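Local coordinates for protein transcription regulator (PDB 3CLK) that probably regulates transcription as a DNA-binding protein of the LacI type, with a periplasmic-binding-protein-like domain of the kind that senses a small-molecule effector, at residues D239-Q250 and I262-V270. Sequence-based numbering, arbitrary orientation.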
# COMPACT_ATOMS: atom_id res chain seq x y z
N ASP B 239 10.37 10.61 -6.81
CA ASP B 239 11.01 9.44 -7.39
C ASP B 239 11.51 8.54 -6.27
O ASP B 239 12.71 8.42 -6.05
CB ASP B 239 12.18 9.86 -8.28
CG ASP B 239 12.66 8.74 -9.17
OD1 ASP B 239 12.41 7.56 -8.84
OD2 ASP B 239 13.29 9.02 -10.21
N PHE B 240 10.57 7.90 -5.58
CA PHE B 240 10.89 7.00 -4.47
C PHE B 240 11.85 5.89 -4.90
O PHE B 240 12.78 5.54 -4.16
CB PHE B 240 9.61 6.35 -3.92
CG PHE B 240 8.60 7.34 -3.39
CD1 PHE B 240 8.90 8.15 -2.30
CD2 PHE B 240 7.33 7.45 -3.96
CE1 PHE B 240 7.96 9.06 -1.78
CE2 PHE B 240 6.38 8.34 -3.46
CZ PHE B 240 6.69 9.15 -2.37
N PHE B 241 11.61 5.34 -6.08
CA PHE B 241 12.45 4.27 -6.59
C PHE B 241 13.91 4.71 -6.57
O PHE B 241 14.78 4.02 -6.03
CB PHE B 241 12.05 3.91 -8.02
CG PHE B 241 12.68 2.64 -8.52
CD1 PHE B 241 12.09 1.41 -8.28
CD2 PHE B 241 13.88 2.68 -9.24
CE1 PHE B 241 12.67 0.22 -8.74
CE2 PHE B 241 14.47 1.50 -9.70
CZ PHE B 241 13.86 0.27 -9.46
N GLN B 242 14.18 5.87 -7.16
CA GLN B 242 15.52 6.40 -7.22
C GLN B 242 16.11 6.63 -5.83
O GLN B 242 17.30 6.45 -5.62
CB GLN B 242 15.54 7.71 -8.01
CG GLN B 242 16.94 8.27 -8.24
CD GLN B 242 17.86 7.24 -8.88
OE1 GLN B 242 17.52 6.62 -9.89
NE2 GLN B 242 19.05 7.07 -8.30
N MSE B 243 15.27 7.03 -4.88
CA MSE B 243 15.75 7.23 -3.52
C MSE B 243 16.35 5.92 -3.03
O MSE B 243 17.41 5.91 -2.42
CB MSE B 243 14.61 7.63 -2.59
CG MSE B 243 14.02 8.99 -2.90
SE MSE B 243 12.73 9.48 -1.57
CE MSE B 243 11.79 10.85 -2.57
N GLY B 244 15.64 4.84 -3.32
CA GLY B 244 16.08 3.52 -2.91
C GLY B 244 17.35 3.08 -3.62
O GLY B 244 18.22 2.44 -3.02
N VAL B 245 17.44 3.40 -4.90
CA VAL B 245 18.62 3.05 -5.69
C VAL B 245 19.84 3.78 -5.12
O VAL B 245 20.84 3.15 -4.78
CB VAL B 245 18.45 3.45 -7.17
CG1 VAL B 245 19.76 3.26 -7.93
CG2 VAL B 245 17.35 2.61 -7.80
N THR B 246 19.73 5.09 -5.01
CA THR B 246 20.81 5.94 -4.50
C THR B 246 21.21 5.54 -3.08
O THR B 246 22.41 5.52 -2.74
CB THR B 246 20.38 7.42 -4.51
OG1 THR B 246 19.93 7.77 -5.83
CG2 THR B 246 21.54 8.33 -4.13
N GLY B 247 20.22 5.23 -2.25
CA GLY B 247 20.50 4.83 -0.89
C GLY B 247 21.49 3.69 -0.84
O GLY B 247 22.48 3.74 -0.12
N VAL B 248 21.23 2.64 -1.61
CA VAL B 248 22.13 1.50 -1.63
C VAL B 248 23.51 1.88 -2.18
O VAL B 248 24.52 1.31 -1.79
CB VAL B 248 21.55 0.34 -2.48
CG1 VAL B 248 22.57 -0.79 -2.60
CG2 VAL B 248 20.28 -0.17 -1.83
N GLN B 249 23.55 2.85 -3.09
CA GLN B 249 24.83 3.28 -3.66
C GLN B 249 25.68 4.02 -2.64
O GLN B 249 26.90 4.05 -2.75
CB GLN B 249 24.60 4.15 -4.90
CG GLN B 249 23.90 3.42 -6.05
CD GLN B 249 23.78 4.25 -7.31
OE1 GLN B 249 23.34 5.40 -7.27
NE2 GLN B 249 24.17 3.67 -8.44
N GLN B 250 25.04 4.63 -1.64
CA GLN B 250 25.78 5.33 -0.61
C GLN B 250 26.43 4.31 0.32
O GLN B 250 27.55 4.51 0.80
CB GLN B 250 24.86 6.26 0.20
CG GLN B 250 24.44 7.52 -0.54
CD GLN B 250 25.62 8.43 -0.89
OE1 GLN B 250 26.28 8.99 -0.01
NE2 GLN B 250 25.88 8.58 -2.19
N ILE B 262 28.55 7.42 5.85
CA ILE B 262 27.89 8.24 4.83
C ILE B 262 27.58 9.62 5.42
O ILE B 262 27.03 9.72 6.52
CB ILE B 262 26.58 7.57 4.37
CG1 ILE B 262 26.88 6.14 3.90
CG2 ILE B 262 25.96 8.37 3.24
CD1 ILE B 262 25.67 5.37 3.42
N VAL B 263 27.94 10.68 4.71
CA VAL B 263 27.70 12.03 5.21
C VAL B 263 26.99 12.96 4.23
O VAL B 263 26.75 14.13 4.55
CB VAL B 263 29.02 12.72 5.63
CG1 VAL B 263 29.76 11.86 6.66
CG2 VAL B 263 29.90 12.95 4.41
N SER B 264 26.65 12.46 3.05
CA SER B 264 25.99 13.30 2.06
C SER B 264 24.48 13.48 2.28
O SER B 264 23.80 12.60 2.79
CB SER B 264 26.23 12.75 0.66
OG SER B 264 25.68 11.45 0.52
N GLN B 265 24.00 14.66 1.88
CA GLN B 265 22.58 15.00 1.95
C GLN B 265 22.23 15.35 0.51
O GLN B 265 22.85 16.24 -0.09
CB GLN B 265 22.36 16.21 2.85
CG GLN B 265 22.89 16.04 4.28
CD GLN B 265 22.53 17.21 5.17
OE1 GLN B 265 22.72 18.37 4.80
NE2 GLN B 265 22.01 16.91 6.36
N GLN B 266 21.25 14.65 -0.05
CA GLN B 266 20.89 14.87 -1.45
C GLN B 266 19.39 15.03 -1.72
O GLN B 266 18.56 14.46 -1.02
CB GLN B 266 21.43 13.69 -2.26
CG GLN B 266 21.63 13.93 -3.73
CD GLN B 266 22.12 12.68 -4.43
OE1 GLN B 266 22.92 11.92 -3.87
NE2 GLN B 266 21.66 12.47 -5.66
N PHE B 267 19.07 15.81 -2.75
CA PHE B 267 17.68 16.03 -3.13
C PHE B 267 17.42 15.37 -4.48
O PHE B 267 18.15 15.60 -5.44
CB PHE B 267 17.36 17.52 -3.27
CG PHE B 267 17.16 18.23 -1.96
CD1 PHE B 267 16.57 17.58 -0.88
CD2 PHE B 267 17.52 19.57 -1.83
CE1 PHE B 267 16.33 18.26 0.32
CE2 PHE B 267 17.29 20.26 -0.64
CZ PHE B 267 16.69 19.60 0.44
N ILE B 268 16.38 14.54 -4.54
CA ILE B 268 16.01 13.88 -5.78
C ILE B 268 14.90 14.73 -6.38
O ILE B 268 13.89 15.00 -5.72
CB ILE B 268 15.48 12.46 -5.53
CG1 ILE B 268 16.52 11.63 -4.76
CG2 ILE B 268 15.15 11.78 -6.86
CD1 ILE B 268 17.79 11.34 -5.56
N PRO B 269 15.07 15.18 -7.64
CA PRO B 269 14.06 16.01 -8.30
C PRO B 269 12.67 15.35 -8.34
O PRO B 269 12.56 14.13 -8.36
CB PRO B 269 14.64 16.21 -9.70
CG PRO B 269 16.12 16.08 -9.49
CD PRO B 269 16.21 14.92 -8.54
N VAL B 270 11.63 16.18 -8.30
CA VAL B 270 10.26 15.69 -8.40
C VAL B 270 9.71 16.23 -9.71
O VAL B 270 10.24 17.18 -10.28
CB VAL B 270 9.35 16.21 -7.26
CG1 VAL B 270 9.85 15.72 -5.91
CG2 VAL B 270 9.26 17.73 -7.31
O HOH W 1 11.94 12.93 -5.95
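The side-chain amide of Gln250 meets Ser264 above its plane: OG donates to OE1 over 2.6 Å, reaching the oxygen 62° out of the carbonyl plane with a C=O...donor angle of 117°. The same OE1 touches CG2 of Ile262 at 3.3 Å, and Ile262 CD1 sits 3.4 Å from Gln250 CB. Gln250 bends at chi2 (-63°), which turns its amide toward Ser264. Replacing Gln250 by an alanine keeps CB but is likely to leave Ser264 OG without this acceptor and Ile262 CG2 without the amide oxygen against it. The Gln242 amide bonds within its own helix: NE2 donates to Thr246 OG1 close to the amide plane. Its side chain crosses that of Ile268 at about a right angle, CG resting 4.2 Å from Ile268 CD1. Helix 240-256 packs along the chain around strand 265-267, the outermost strand of the six-stranded parallel sheet in the two-lobed fold of periplasmic binding proteins; here Gln266 OE1 comes 3.9 Å from Thr246 CG2. Ile105 of the adjoining strand 104-106 touches Thr246, Gln250 and Ile268. Toward the helix start, Ile268 is the main apolar contact, its CG1 4.1 Å from Met243 CG (selenomethionine) and its CG2 3.8 Å from Asp239 CB. The Asp239 carboxylate N-caps the helix, Gln242 N approaching OD1 from above its plane. A water accepts from Asp239 N and donates to Pro269 O, tying the cap residue to Pro269.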